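Local structure of GP37 (Pseudomonas phage phikz, 5FT0) at residues E72-L83 against H217-F225; K154-E162 against A170-L178. The protein inhibits the RNA degradosome of the bacterial host, probably by binding RNase E and blocking its access to RNA. All coordinates share one frame; numbering follows the deposited sequence.

Contact 1. Residues E72-L83 against H217-F225; sequences EYVLSRIIADNL and HPDVEEVLF
I79 reaches H217 because its chi1 of -64° sets CG1 opposite the carbonyl carbon and the extended chi2 carries CD1 outward, while H217, with CG trans to its own backbone N (chi1 -174°), presents one face of its imidazole to that methyl. The result is a CH-pi contact: CD1 of I79 stands 3.5 Å from the centroid of the H217 ring, only 7° off the normal, with P218 CD on the opposite face. Helix 72-82 runs along the backbone edge of strand 222-225 that is not paired with strand 206-217. A80 CB therefore meets the carbonyl L224 O at 3.2 Å, and a water bridges S76 O and L224 N. S76 and L75 lean on V220 CG1, and CG2 of I79 meets CG2 of V223 at 3.9 Å. L83 CD1 lies 4.0 Å from V223 CG1 and also touches F225, whose ring edge faces A80 O. The I79, V220, V223 and L83 part is apolar; at the other end the E72 and E221 carboxylates come within 4.5 Å (OE1 to OE2), probably at some electrostatic cost. ND1 of H217 accepts from D219 N at 3.1 Å and NE2 hydrogen-bonds A14 O, consistent with a neutral ring protonated on NE2.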
ATOM      1  N   GLU A  72     -20.888 -10.574  20.337  1.00 27.11           N
ATOM      2  CA  GLU A  72     -21.683 -11.176  19.272  1.00 30.51           C
ATOM      3  C   GLU A  72     -21.347 -10.556  17.924  1.00 30.64           C
ATOM      4  O   GLU A  72     -21.207 -11.264  16.920  1.00 29.44           O
ATOM      5  CB  GLU A  72     -23.173 -11.021  19.571  1.00 31.62           C
ATOM      6  CG  GLU A  72     -23.876 -12.311  19.937  1.00 45.56           C
ATOM      7  CD  GLU A  72     -25.385 -12.191  19.846  1.00 55.40           C
ATOM      8  OE1 GLU A  72     -25.908 -11.064  19.987  1.00 58.83           O
ATOM      9  OE2 GLU A  72     -26.051 -13.224  19.625  1.00 69.08           O
ATOM     10  N   TYR A  73     -21.216  -9.226  17.882  1.00 23.91           N
ATOM     11  CA  TYR A  73     -20.924  -8.557  16.617  1.00 25.36           C
ATOM     12  C   TYR A  73     -19.592  -9.024  16.044  1.00 24.07           C
ATOM     13  O   TYR A  73     -19.491  -9.337  14.852  1.00 25.61           O
ATOM     14  CB  TYR A  73     -20.919  -7.039  16.796  1.00 27.40           C
ATOM     15  CG  TYR A  73     -20.574  -6.319  15.515  1.00 27.32           C
ATOM     16  CD1 TYR A  73     -21.536  -6.105  14.540  1.00 22.94           C
ATOM     17  CD2 TYR A  73     -19.278  -5.885  15.264  1.00 24.72           C
ATOM     18  CE1 TYR A  73     -21.222  -5.468  13.356  1.00 32.25           C
ATOM     19  CE2 TYR A  73     -18.956  -5.245  14.080  1.00 34.47           C
ATOM     20  CZ  TYR A  73     -19.933  -5.040  13.132  1.00 26.63           C
ATOM     21  OH  TYR A  73     -19.622  -4.403  11.955  1.00 37.68           O
ATOM     22  N   VAL A  74     -18.552  -9.070  16.880  1.00 25.21           N
ATOM     23  CA  VAL A  74     -17.231  -9.468  16.402  1.00 27.63           C
ATOM     24  C   VAL A  74     -17.256 -10.908  15.907  1.00 26.18           C
ATOM     25  O   VAL A  74     -16.635 -11.240  14.890  1.00 29.47           O
ATOM     26  CB  VAL A  74     -16.176  -9.261  17.504  1.00 29.00           C
ATOM     27  CG1 VAL A  74     -14.821  -9.787  17.047  1.00 22.87           C
ATOM     28  CG2 VAL A  74     -16.072  -7.789  17.871  1.00 26.17           C
ATOM     29  N   LEU A  75     -17.977 -11.786  16.610  1.00 27.74           N
ATOM     30  CA  LEU A  75     -18.120 -13.162  16.147  1.00 23.43           C
ATOM     31  C   LEU A  75     -18.774 -13.217  14.772  1.00 25.85           C
ATOM     32  O   LEU A  75     -18.355 -13.998  13.910  1.00 26.72           O
ATOM     33  CB  LEU A  75     -18.926 -13.982  17.156  1.00 27.35           C
ATOM     34  CG  LEU A  75     -18.187 -14.474  18.400  1.00 30.07           C
ATOM     35  CD1 LEU A  75     -19.130 -15.244  19.317  1.00 33.35           C
ATOM     36  CD2 LEU A  75     -17.008 -15.346  17.995  1.00 27.58           C
ATOM     37  N   SER A  76     -19.794 -12.383  14.542  1.00 23.78           N
ATOM     38  CA  SER A  76     -20.470 -12.392  13.248  1.00 25.80           C
ATOM     39  C   SER A  76     -19.541 -11.945  12.126  1.00 28.15           C
ATOM     40  O   SER A  76     -19.693 -12.394  10.983  1.00 26.25           O
ATOM     41  CB  SER A  76     -21.716 -11.504  13.294  1.00 28.48           C
ATOM     42  OG  SER A  76     -21.369 -10.132  13.233  1.00 31.29           O
ATOM     43  N   ARG A  77     -18.584 -11.061  12.423  1.00 23.56           N
ATOM     44  CA  ARG A  77     -17.598 -10.680  11.416  1.00 25.33           C
ATOM     45  C   ARG A  77     -16.591 -11.801  11.181  1.00 30.14           C
ATOM     46  O   ARG A  77     -16.126 -11.997  10.052  1.00 27.33           O
ATOM     47  CB  ARG A  77     -16.878  -9.393  11.828  1.00 23.29           C
ATOM     48  CG  ARG A  77     -17.782  -8.168  12.018  1.00 27.68           C
ATOM     49  CD  ARG A  77     -18.593  -7.841  10.770  1.00 21.42           C
ATOM     50  NE  ARG A  77     -17.752  -7.513   9.617  1.00 25.86           N
ATOM     51  CZ  ARG A  77     -17.440  -6.278   9.239  1.00 32.80           C
ATOM     52  NH1 ARG A  77     -17.892  -5.237   9.925  1.00 26.01           N
ATOM     53  NH2 ARG A  77     -16.675  -6.082   8.173  1.00 33.08           N
ATOM     54  N   ILE A  78     -16.231 -12.540  12.233  1.00 27.20           N
ATOM     55  CA  ILE A  78     -15.307 -13.658  12.065  1.00 27.98           C
ATOM     56  C   ILE A  78     -15.966 -14.780  11.272  1.00 30.19           C
ATOM     57  O   ILE A  78     -15.342 -15.390  10.394  1.00 27.60           O
ATOM     58  CB  ILE A  78     -14.804 -14.149  13.435  1.00 25.97           C
ATOM     59  CG1 ILE A  78     -14.017 -13.047  14.146  1.00 23.68           C
ATOM     60  CG2 ILE A  78     -13.950 -15.405  13.282  1.00 24.64           C
ATOM     61  CD1 ILE A  78     -13.549 -13.440  15.534  1.00 26.86           C
ATOM     62  N   ILE A  79     -17.236 -15.072  11.566  1.00 23.06           N
ATOM     63  CA  ILE A  79     -17.962 -16.094  10.819  1.00 27.03           C
ATOM     64  C   ILE A  79     -18.031 -15.723   9.343  1.00 34.71           C
ATOM     65  O   ILE A  79     -17.697 -16.528   8.464  1.00 28.78           O
ATOM     66  CB  ILE A  79     -19.366 -16.296  11.413  1.00 26.87           C
ATOM     67  CG1 ILE A  79     -19.272 -16.842  12.843  1.00 28.64           C
ATOM     68  CG2 ILE A  79     -20.199 -17.215  10.524  1.00 25.37           C
ATOM     69  CD1 ILE A  79     -20.587 -16.814  13.583  1.00 23.06           C
ATOM     70  N   ALA A  80     -18.460 -14.491   9.051  1.00 23.12           N
ATOM     71  CA  ALA A  80     -18.536 -14.043   7.663  1.00 24.64           C
ATOM     72  C   ALA A  80     -17.168 -14.078   6.993  1.00 25.72           C
ATOM     73  O   ALA A  80     -17.057 -14.414   5.809  1.00 27.54           O
ATOM     74  CB  ALA A  80     -19.134 -12.638   7.597  1.00 22.49           C
ATOM     75  N   ASP A  81     -16.113 -13.742   7.741  1.00 27.41           N
ATOM     76  CA  ASP A  81     -14.762 -13.759   7.188  1.00 25.83           C
ATOM     77  C   ASP A  81     -14.332 -15.154   6.753  1.00 34.94           C
ATOM     78  O   ASP A  81     -13.494 -15.293   5.854  1.00 35.92           O
ATOM     79  CB  ASP A  81     -13.770 -13.211   8.216  1.00 37.96           C
ATOM     80  CG  ASP A  81     -13.313 -11.807   7.893  1.00 51.88           C
ATOM     81  OD1 ASP A  81     -13.135 -11.504   6.694  1.00 66.30           O
ATOM     82  OD2 ASP A  81     -13.125 -11.009   8.836  1.00 60.76           O
ATOM     83  N   ASN A  82     -14.872 -16.197   7.377  1.00 28.51           N
ATOM     84  CA  ASN A  82     -14.430 -17.554   7.097  1.00 29.74           C
ATOM     85  C   ASN A  82     -15.340 -18.304   6.136  1.00 32.47           C
ATOM     86  O   ASN A  82     -15.026 -19.444   5.779  1.00 33.39           O
ATOM     87  CB  ASN A  82     -14.292 -18.339   8.404  1.00 28.74           C
ATOM     88  CG  ASN A  82     -13.006 -18.009   9.136  1.00 36.05           C
ATOM     89  OD1 ASN A  82     -11.961 -18.599   8.867  1.00 36.11           O
ATOM     90  ND2 ASN A  82     -13.072 -17.047  10.052  1.00 27.84           N
ATOM     91  N   LEU A  83     -16.448 -17.692   5.706  1.00 28.47           N
ATOM     92  CA  LEU A  83     -17.267 -18.293   4.658  1.00 26.50           C
ATOM     93  C   LEU A  83     -16.465 -18.509   3.383  1.00 31.18           C
ATOM     94  O   LEU A  83     -16.741 -19.450   2.632  1.00 27.70           O
ATOM     95  CB  LEU A  83     -18.483 -17.414   4.365  1.00 23.98           C
ATOM     96  CG  LEU A  83     -19.518 -17.297   5.480  1.00 28.79           C
ATOM     97  CD1 LEU A  83     -20.620 -16.318   5.087  1.00 30.01           C
ATOM     98  CD2 LEU A  83     -20.093 -18.667   5.808  1.00 25.83           C
ATOM     99  N   HIS A 217     -27.215 -17.973  11.996  1.00 27.21           N
ATOM    100  CA  HIS A 217     -26.198 -18.747  12.684  1.00 30.56           C
ATOM    101  C   HIS A 217     -26.567 -18.826  14.159  1.00 33.94           C
ATOM    102  O   HIS A 217     -27.045 -17.839  14.730  1.00 39.62           O
ATOM    103  CB  HIS A 217     -24.811 -18.107  12.510  1.00 29.31           C
ATOM    104  CG  HIS A 217     -23.687 -18.925  13.062  1.00 29.19           C
ATOM    105  ND1 HIS A 217     -23.377 -18.959  14.404  1.00 27.61           N
ATOM    106  CD2 HIS A 217     -22.786 -19.729  12.447  1.00 28.26           C
ATOM    107  CE1 HIS A 217     -22.341 -19.757  14.595  1.00 30.44           C
ATOM    108  NE2 HIS A 217     -21.962 -20.236  13.423  1.00 30.42           N
ATOM    109  N   PRO A 218     -26.366 -19.979  14.798  1.00 35.94           N
ATOM    110  CA  PRO A 218     -26.867 -20.157  16.173  1.00 35.01           C
ATOM    111  C   PRO A 218     -26.289 -19.187  17.195  1.00 38.85           C
ATOM    112  O   PRO A 218     -26.925 -18.968  18.231  1.00 42.53           O
ATOM    113  CB  PRO A 218     -26.475 -21.605  16.504  1.00 34.12           C
ATOM    114  CG  PRO A 218     -26.342 -22.274  15.180  1.00 40.28           C
ATOM    115  CD  PRO A 218     -25.818 -21.229  14.242  1.00 38.68           C
ATOM    116  N   ASP A 219     -25.119 -18.599  16.945  1.00 36.73           N
ATOM    117  CA  ASP A 219     -24.414 -17.828  17.961  1.00 30.63           C
ATOM    118  C   ASP A 219     -24.517 -16.320  17.772  1.00 35.41           C
ATOM    119  O   ASP A 219     -24.067 -15.570  18.644  1.00 35.77           O
ATOM    120  CB  ASP A 219     -22.937 -18.234  17.995  1.00 33.70           C
ATOM    121  CG  ASP A 219     -22.741 -19.675  18.423  1.00 43.12           C
ATOM    122  OD1 ASP A 219     -23.616 -20.204  19.140  1.00 50.06           O
ATOM    123  OD2 ASP A 219     -21.715 -20.279  18.045  1.00 48.20           O
ATOM    124  N   VAL A 220     -25.088 -15.852  16.664  1.00 34.31           N
ATOM    125  CA  VAL A 220     -25.143 -14.428  16.366  1.00 34.19           C
ATOM    126  C   VAL A 220     -26.525 -14.087  15.835  1.00 37.32           C
ATOM    127  O   VAL A 220     -27.278 -14.956  15.386  1.00 37.49           O
ATOM    128  CB  VAL A 220     -24.065 -14.000  15.344  1.00 33.55           C
ATOM    129  CG1 VAL A 220     -22.667 -14.192  15.921  1.00 31.73           C
ATOM    130  CG2 VAL A 220     -24.231 -14.772  14.050  1.00 26.19           C
ATOM    131  N   GLU A 221     -26.854 -12.795  15.886  1.00 35.26           N
ATOM    132  CA  GLU A 221     -28.131 -12.346  15.345  1.00 43.71           C
ATOM    133  C   GLU A 221     -28.202 -12.577  13.843  1.00 38.46           C
ATOM    134  O   GLU A 221     -29.257 -12.952  13.315  1.00 35.45           O
ATOM    135  CB  GLU A 221     -28.353 -10.867  15.666  1.00 41.70           C
ATOM    136  CG  GLU A 221     -28.535 -10.573  17.145  1.00 59.80           C
ATOM    137  CD  GLU A 221     -29.232  -9.249  17.399  1.00 71.67           C
ATOM    138  OE1 GLU A 221     -29.305  -8.416  16.469  1.00 70.98           O
ATOM    139  OE2 GLU A 221     -29.712  -9.044  18.534  1.00 84.45           O
ATOM    140  N   GLU A 222     -27.087 -12.384  13.142  1.00 31.38           N
ATOM    141  CA  GLU A 222     -27.113 -12.375  11.688  1.00 33.66           C
ATOM    142  C   GLU A 222     -25.696 -12.508  11.146  1.00 33.70           C
ATOM    143  O   GLU A 222     -24.748 -11.987  11.737  1.00 28.62           O
ATOM    144  CB  GLU A 222     -27.753 -11.081  11.186  1.00 33.53           C
ATOM    145  CG  GLU A 222     -28.222 -11.100   9.759  1.00 44.47           C
ATOM    146  CD  GLU A 222     -28.951  -9.823   9.403  1.00 43.69           C
ATOM    147  OE1 GLU A 222     -28.569  -8.756   9.933  1.00 48.05           O
ATOM    148  OE2 GLU A 222     -29.911  -9.887   8.612  1.00 58.96           O
ATOM    149  N   VAL A 223     -25.563 -13.207  10.023  1.00 28.30           N
ATOM    150  CA  VAL A 223     -24.329 -13.233   9.247  1.00 29.01           C
ATOM    151  C   VAL A 223     -24.580 -12.476   7.951  1.00 23.44           C
ATOM    152  O   VAL A 223     -25.547 -12.764   7.236  1.00 30.69           O
ATOM    153  CB  VAL A 223     -23.860 -14.670   8.963  1.00 25.78           C
ATOM    154  CG1 VAL A 223     -22.604 -14.648   8.110  1.00 20.03           C
ATOM    155  CG2 VAL A 223     -23.611 -15.409  10.269  1.00 31.59           C
ATOM    156  N   LEU A 224     -23.716 -11.511   7.654  1.00 23.09           N
ATOM    157  CA  LEU A 224     -23.835 -10.682   6.464  1.00 24.71           C
ATOM    158  C   LEU A 224     -22.657 -10.945   5.538  1.00 27.31           C
ATOM    159  O   LEU A 224     -21.530 -11.146   5.999  1.00 27.62           O
ATOM    160  CB  LEU A 224     -23.881  -9.191   6.824  1.00 25.77           C
ATOM    161  CG  LEU A 224     -24.979  -8.733   7.790  1.00 34.05           C
ATOM    162  CD1 LEU A 224     -24.844  -7.244   8.072  1.00 29.29           C
ATOM    163  CD2 LEU A 224     -26.357  -9.056   7.238  1.00 30.12           C
ATOM    164  N   PHE A 225     -22.920 -10.931   4.233  1.00 24.19           N
ATOM    165  CA  PHE A 225     -21.872 -11.103   3.239  1.00 29.52           C
ATOM    166  C   PHE A 225     -22.314 -10.437   1.945  1.00 25.76           C
ATOM    167  O   PHE A 225     -23.460 -10.598   1.516  1.00 24.88           O
ATOM    168  CB  PHE A 225     -21.560 -12.586   2.990  1.00 23.56           C
ATOM    169  CG  PHE A 225     -20.206 -12.828   2.374  1.00 24.96           C
ATOM    170  CD1 PHE A 225     -19.981 -12.584   1.028  1.00 25.99           C
ATOM    171  CD2 PHE A 225     -19.160 -13.305   3.144  1.00 29.12           C
ATOM    172  CE1 PHE A 225     -18.736 -12.806   0.466  1.00 25.12           C
ATOM    173  CE2 PHE A 225     -17.912 -13.533   2.587  1.00 24.42           C
ATOM    174  CZ  PHE A 225     -17.701 -13.281   1.249  1.00 27.08           C
TER
HETATM  175  O   HOH W   1     -21.446 -10.702   9.543  1.00 22.34           O

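Contact 2. Residues K154-E162 against A170-L178; sequences KTDNLEEFE and ANNVKELIL
F161 meets K174 within a kinked helix that begins with an N-cap: in helix 158-187 the N atoms of N171 and N172 lack the bond to the preceding turn, the first turn, 158-162, stands at 116° to segment 170-178, and the chain packs against itself. The tight part is the phenyl ring of F161, a knob in the hole formed by A170, V173, K174 and I177. CA of K174 lies over the middle of one ring face, 3.9 Å from the centroid and 12° off the normal, whereas V173 CG1 and I177 CG1 come to the rim, the former 3.7 Å from CD1 of F161. F153 meets the ring edge-to-face, and F211 of strand 206-217 also touches it. A170 CB lies 3.6 Å from E162 CG, and at the margin L158 CD1 is as close, 3.7 Å from A170 CB. The looser side holds the exposed D156 and N171. There K174 leaves the ring with CG trans to its backbone N (chi1 177°), runs past L158 and bends at chi3 and chi4. N157 is the N-cap, its OD1 accepting from E160 N at 3.1 Å. NZ of K174 makes no hydrogen bond across the contact, lying 3.7 Å from each of the carbonyl oxygens of T155 and D156.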
ATOM      1  N   LYS A 154     -30.687  -9.249 -13.157  1.00 62.52           N
ATOM      2  CA  LYS A 154     -31.323 -10.551 -12.982  1.00 66.09           C
ATOM      3  C   LYS A 154     -30.244 -11.624 -12.918  1.00 65.33           C
ATOM      4  O   LYS A 154     -29.461 -11.778 -13.861  1.00 60.77           O
ATOM      5  CB  LYS A 154     -32.306 -10.840 -14.117  1.00 60.96           C
ATOM      6  CG  LYS A 154     -33.353  -9.755 -14.322  1.00 66.66           C
ATOM      7  N   THR A 155     -30.205 -12.363 -11.805  1.00 64.24           N
ATOM      8  CA  THR A 155     -29.196 -13.404 -11.637  1.00 65.43           C
ATOM      9  C   THR A 155     -29.490 -14.636 -12.486  1.00 72.71           C
ATOM     10  O   THR A 155     -28.568 -15.406 -12.778  1.00 71.17           O
ATOM     11  CB  THR A 155     -29.085 -13.794 -10.160  1.00 71.20           C
ATOM     12  OG1 THR A 155     -29.140 -12.613  -9.350  1.00 79.98           O
ATOM     13  CG2 THR A 155     -27.770 -14.511  -9.890  1.00 55.45           C
ATOM     14  N   ASP A 156     -30.747 -14.835 -12.893  1.00 74.37           N
ATOM     15  CA  ASP A 156     -31.076 -15.966 -13.756  1.00 72.80           C
ATOM     16  C   ASP A 156     -30.398 -15.852 -15.113  1.00 68.36           C
ATOM     17  O   ASP A 156     -30.091 -16.871 -15.742  1.00 71.22           O
ATOM     18  CB  ASP A 156     -32.591 -16.063 -13.946  1.00 75.03           C
ATOM     19  CG  ASP A 156     -33.323 -16.396 -12.666  1.00 81.23           C
ATOM     20  OD1 ASP A 156     -32.735 -17.082 -11.802  1.00 86.14           O
ATOM     21  OD2 ASP A 156     -34.489 -15.972 -12.524  1.00 80.66           O
ATOM     22  N   ASN A 157     -30.146 -14.629 -15.571  1.00 71.03           N
ATOM     23  CA  ASN A 157     -29.736 -14.370 -16.945  1.00 64.81           C
ATOM     24  C   ASN A 157     -28.212 -14.395 -17.033  1.00 61.91           C
ATOM     25  O   ASN A 157     -27.533 -13.573 -16.409  1.00 61.91           O
ATOM     26  CB  ASN A 157     -30.312 -13.025 -17.400  1.00 58.85           C
ATOM     27  CG  ASN A 157     -29.868 -12.616 -18.797  1.00 68.66           C
ATOM     28  OD1 ASN A 157     -28.825 -13.032 -19.292  1.00 70.12           O
ATOM     29  ND2 ASN A 157     -30.682 -11.791 -19.445  1.00 68.84           N
ATOM     30  N   LEU A 158     -27.679 -15.325 -17.831  1.00 53.23           N
ATOM     31  CA  LEU A 158     -26.233 -15.407 -18.023  1.00 54.88           C
ATOM     32  C   LEU A 158     -25.707 -14.255 -18.872  1.00 60.34           C
ATOM     33  O   LEU A 158     -24.576 -13.801 -18.663  1.00 60.72           O
ATOM     34  CB  LEU A 158     -25.858 -16.747 -18.661  1.00 48.54           C
ATOM     35  CG  LEU A 158     -24.470 -16.869 -19.297  1.00 55.88           C
ATOM     36  CD1 LEU A 158     -23.390 -16.924 -18.235  1.00 54.01           C
ATOM     37  CD2 LEU A 158     -24.379 -18.076 -20.212  1.00 52.34           C
ATOM     38  N   GLU A 159     -26.508 -13.765 -19.826  1.00 58.22           N
ATOM     39  CA  GLU A 159     -26.047 -12.683 -20.691  1.00 61.71           C
ATOM     40  C   GLU A 159     -25.740 -11.421 -19.897  1.00 54.64           C
ATOM     41  O   GLU A 159     -24.882 -10.630 -20.300  1.00 58.18           O
ATOM     42  CB  GLU A 159     -27.087 -12.391 -21.774  1.00 53.33           C
ATOM     43  N   GLU A 160     -26.427 -11.212 -18.771  1.00 53.33           N
ATOM     44  CA  GLU A 160     -26.081 -10.080 -17.918  1.00 53.82           C
ATOM     45  C   GLU A 160     -24.741 -10.293 -17.226  1.00 56.30           C
ATOM     46  O   GLU A 160     -24.016  -9.325 -16.973  1.00 54.33           O
ATOM     47  CB  GLU A 160     -27.186  -9.824 -16.894  1.00 53.80           C
ATOM     48  CG  GLU A 160     -28.525  -9.460 -17.516  1.00 56.49           C
ATOM     49  CD  GLU A 160     -29.459  -8.781 -16.534  1.00 60.63           C
ATOM     50  OE1 GLU A 160     -29.064  -7.746 -15.960  1.00 63.95           O
ATOM     51  OE2 GLU A 160     -30.588  -9.275 -16.342  1.00 75.16           O
ATOM     52  N   PHE A 161     -24.391 -11.546 -16.918  1.00 48.89           N
ATOM     53  CA  PHE A 161     -23.040 -11.828 -16.447  1.00 50.59           C
ATOM     54  C   PHE A 161     -22.026 -11.730 -17.579  1.00 51.94           C
ATOM     55  O   PHE A 161     -20.851 -11.439 -17.333  1.00 48.70           O
ATOM     56  CB  PHE A 161     -22.981 -13.207 -15.789  1.00 47.30           C
ATOM     57  CG  PHE A 161     -23.483 -13.223 -14.372  1.00 49.65           C
ATOM     58  CD1 PHE A 161     -22.625 -12.950 -13.319  1.00 39.22           C
ATOM     59  CD2 PHE A 161     -24.811 -13.503 -14.094  1.00 48.72           C
ATOM     60  CE1 PHE A 161     -23.082 -12.960 -12.016  1.00 41.90           C
ATOM     61  CE2 PHE A 161     -25.273 -13.513 -12.791  1.00 45.27           C
ATOM     62  CZ  PHE A 161     -24.408 -13.242 -11.751  1.00 42.21           C
ATOM     63  N   GLU A 162     -22.457 -11.972 -18.822  1.00 54.10           N
ATOM     64  CA  GLU A 162     -21.586 -11.711 -19.962  1.00 58.66           C
ATOM     65  C   GLU A 162     -21.337 -10.220 -20.132  1.00 51.90           C
ATOM     66  O   GLU A 162     -20.255  -9.817 -20.568  1.00 49.18           O
ATOM     67  CB  GLU A 162     -22.187 -12.298 -21.240  1.00 58.82           C
ATOM     68  CG  GLU A 162     -22.213 -13.819 -21.269  1.00 63.34           C
ATOM     69  CD  GLU A 162     -22.833 -14.371 -22.537  1.00 70.06           C
ATOM     70  OE1 GLU A 162     -23.321 -13.569 -23.363  1.00 76.14           O
ATOM     71  OE2 GLU A 162     -22.831 -15.608 -22.709  1.00 71.49           O
ATOM     72  N   ALA A 170     -18.042 -15.416 -17.592  1.00 42.04           N
ATOM     73  CA  ALA A 170     -19.434 -15.173 -17.218  1.00 43.43           C
ATOM     74  C   ALA A 170     -20.032 -16.345 -16.448  1.00 49.98           C
ATOM     75  O   ALA A 170     -20.713 -16.145 -15.436  1.00 47.39           O
ATOM     76  CB  ALA A 170     -20.266 -14.874 -18.464  1.00 50.22           C
ATOM     77  N   ASN A 171     -19.795 -17.574 -16.909  1.00 45.89           N
ATOM     78  CA  ASN A 171     -20.427 -18.719 -16.264  1.00 50.91           C
ATOM     79  C   ASN A 171     -19.765 -19.054 -14.931  1.00 46.96           C
ATOM     80  O   ASN A 171     -20.452 -19.435 -13.976  1.00 47.68           O
ATOM     81  CB  ASN A 171     -20.408 -19.932 -17.193  1.00 49.98           C
ATOM     82  CG  ASN A 171     -21.231 -21.089 -16.654  1.00 56.15           C
ATOM     83  OD1 ASN A 171     -20.689 -22.113 -16.238  1.00 57.41           O
ATOM     84  ND2 ASN A 171     -22.549 -20.923 -16.645  1.00 47.89           N
ATOM     85  N   ASN A 172     -18.438 -18.927 -14.847  1.00 44.83           N
ATOM     86  CA  ASN A 172     -17.761 -19.138 -13.571  1.00 44.29           C
ATOM     87  C   ASN A 172     -18.223 -18.125 -12.532  1.00 42.53           C
ATOM     88  O   ASN A 172     -18.413 -18.469 -11.359  1.00 37.86           O
ATOM     89  CB  ASN A 172     -16.246 -19.051 -13.753  1.00 40.86           C
ATOM     90  CG  ASN A 172     -15.677 -20.238 -14.504  1.00 47.22           C
ATOM     91  OD1 ASN A 172     -16.191 -21.351 -14.409  1.00 51.01           O
ATOM     92  ND2 ASN A 172     -14.606 -20.004 -15.255  1.00 51.85           N
ATOM     93  N   VAL A 173     -18.412 -16.870 -12.947  1.00 39.22           N
ATOM     94  CA  VAL A 173     -18.848 -15.830 -12.021  1.00 39.00           C
ATOM     95  C   VAL A 173     -20.300 -16.051 -11.613  1.00 41.54           C
ATOM     96  O   VAL A 173     -20.660 -15.895 -10.440  1.00 36.32           O
ATOM     97  CB  VAL A 173     -18.632 -14.442 -12.650  1.00 37.92           C
ATOM     98  CG1 VAL A 173     -19.302 -13.368 -11.817  1.00 35.06           C
ATOM     99  CG2 VAL A 173     -17.145 -14.152 -12.786  1.00 36.24           C
ATOM    100  N   LYS A 174     -21.152 -16.426 -12.570  1.00 41.20           N
ATOM    101  CA  LYS A 174     -22.539 -16.748 -12.251  1.00 40.21           C
ATOM    102  C   LYS A 174     -22.624 -17.903 -11.258  1.00 38.83           C
ATOM    103  O   LYS A 174     -23.460 -17.890 -10.348  1.00 39.25           O
ATOM    104  CB  LYS A 174     -23.299 -17.078 -13.537  1.00 46.34           C
ATOM    105  CG  LYS A 174     -24.744 -17.514 -13.345  1.00 43.99           C
ATOM    106  CD  LYS A 174     -25.474 -17.529 -14.682  1.00 55.05           C
ATOM    107  CE  LYS A 174     -26.344 -18.767 -14.850  1.00 56.34           C
ATOM    108  NZ  LYS A 174     -27.532 -18.766 -13.953  1.00 63.81           N
ATOM    109  N   GLU A 175     -21.758 -18.906 -11.412  1.00 36.52           N
ATOM    110  CA  GLU A 175     -21.748 -20.022 -10.474  1.00 42.20           C
ATOM    111  C   GLU A 175     -21.223 -19.604  -9.107  1.00 38.24           C
ATOM    112  O   GLU A 175     -21.617 -20.187  -8.089  1.00 38.21           O
ATOM    113  CB  GLU A 175     -20.914 -21.175 -11.035  1.00 39.17           C
ATOM    114  CG  GLU A 175     -21.539 -21.859 -12.242  1.00 51.73           C
ATOM    115  CD  GLU A 175     -22.893 -22.474 -11.928  1.00 67.79           C
ATOM    116  OE1 GLU A 175     -23.006 -23.181 -10.902  1.00 63.75           O
ATOM    117  OE2 GLU A 175     -23.846 -22.246 -12.706  1.00 68.57           O
ATOM    118  N   LEU A 176     -20.331 -18.609  -9.060  1.00 36.65           N
ATOM    119  CA  LEU A 176     -19.863 -18.096  -7.777  1.00 29.93           C
ATOM    120  C   LEU A 176     -21.007 -17.454  -7.002  1.00 31.84           C
ATOM    121  O   LEU A 176     -21.207 -17.737  -5.814  1.00 32.06           O
ATOM    122  CB  LEU A 176     -18.728 -17.095  -7.994  1.00 33.45           C
ATOM    123  CG  LEU A 176     -18.301 -16.262  -6.780  1.00 30.09           C
ATOM    124  CD1 LEU A 176     -17.748 -17.158  -5.684  1.00 25.40           C
ATOM    125  CD2 LEU A 176     -17.272 -15.214  -7.182  1.00 30.39           C
ATOM    126  N   ILE A 177     -21.775 -16.589  -7.667  1.00 31.54           N
ATOM    127  CA  ILE A 177     -22.945 -15.984  -7.038  1.00 32.08           C
ATOM    128  C   ILE A 177     -23.933 -17.059  -6.612  1.00 33.14           C
ATOM    129  O   ILE A 177     -24.472 -17.023  -5.498  1.00 36.51           O
ATOM    130  CB  ILE A 177     -23.598 -14.967  -7.994  1.00 25.52           C
ATOM    131  CG1 ILE A 177     -22.611 -13.852  -8.344  1.00 36.85           C
ATOM    132  CG2 ILE A 177     -24.880 -14.401  -7.389  1.00 23.49           C
ATOM    133  CD1 ILE A 177     -22.039 -13.142  -7.137  1.00 37.72           C
ATOM    134  N   LEU A 178     -24.182 -18.033  -7.491  1.00 34.14           N
ATOM    135  CA  LEU A 178     -25.130 -19.101  -7.191  1.00 36.79           C
ATOM    136  C   LEU A 178     -24.699 -19.888  -5.960  1.00 30.28           C
ATOM    137  O   LEU A 178     -25.519 -20.205  -5.091  1.00 33.00           O
ATOM    138  CB  LEU A 178     -25.258 -20.026  -8.401  1.00 43.94           C
ATOM    139  CG  LEU A 178     -26.648 -20.534  -8.784  1.00 56.18           C
ATOM    140  CD1 LEU A 178     -27.522 -19.382  -9.262  1.00 50.70           C
ATOM    141  CD2 LEU A 178     -26.534 -21.609  -9.856  1.00 59.38           C
TER

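The two contacts illustrate how one sheet can organise distant parts of a chain. Their centres lie 26 Å apart and their nearest atoms about 8 Å, without touching. In sequence order come 72-83, then both segments of contact 2, then 217-225, so the local pairing sits wholly between the partners of the long-range one. Contact 1 sets helix 67-82 alongside the start of strand 220-232 of the seven-stranded antiparallel sheet; contact 2 folds the start of helix 158-187 upon itself, and V173 and I177 touch I229 and I227 of that strand. Later in this helix Y183 and F184 reach L83, linking both contacts through a common helix and sheet within one Dip-family fold.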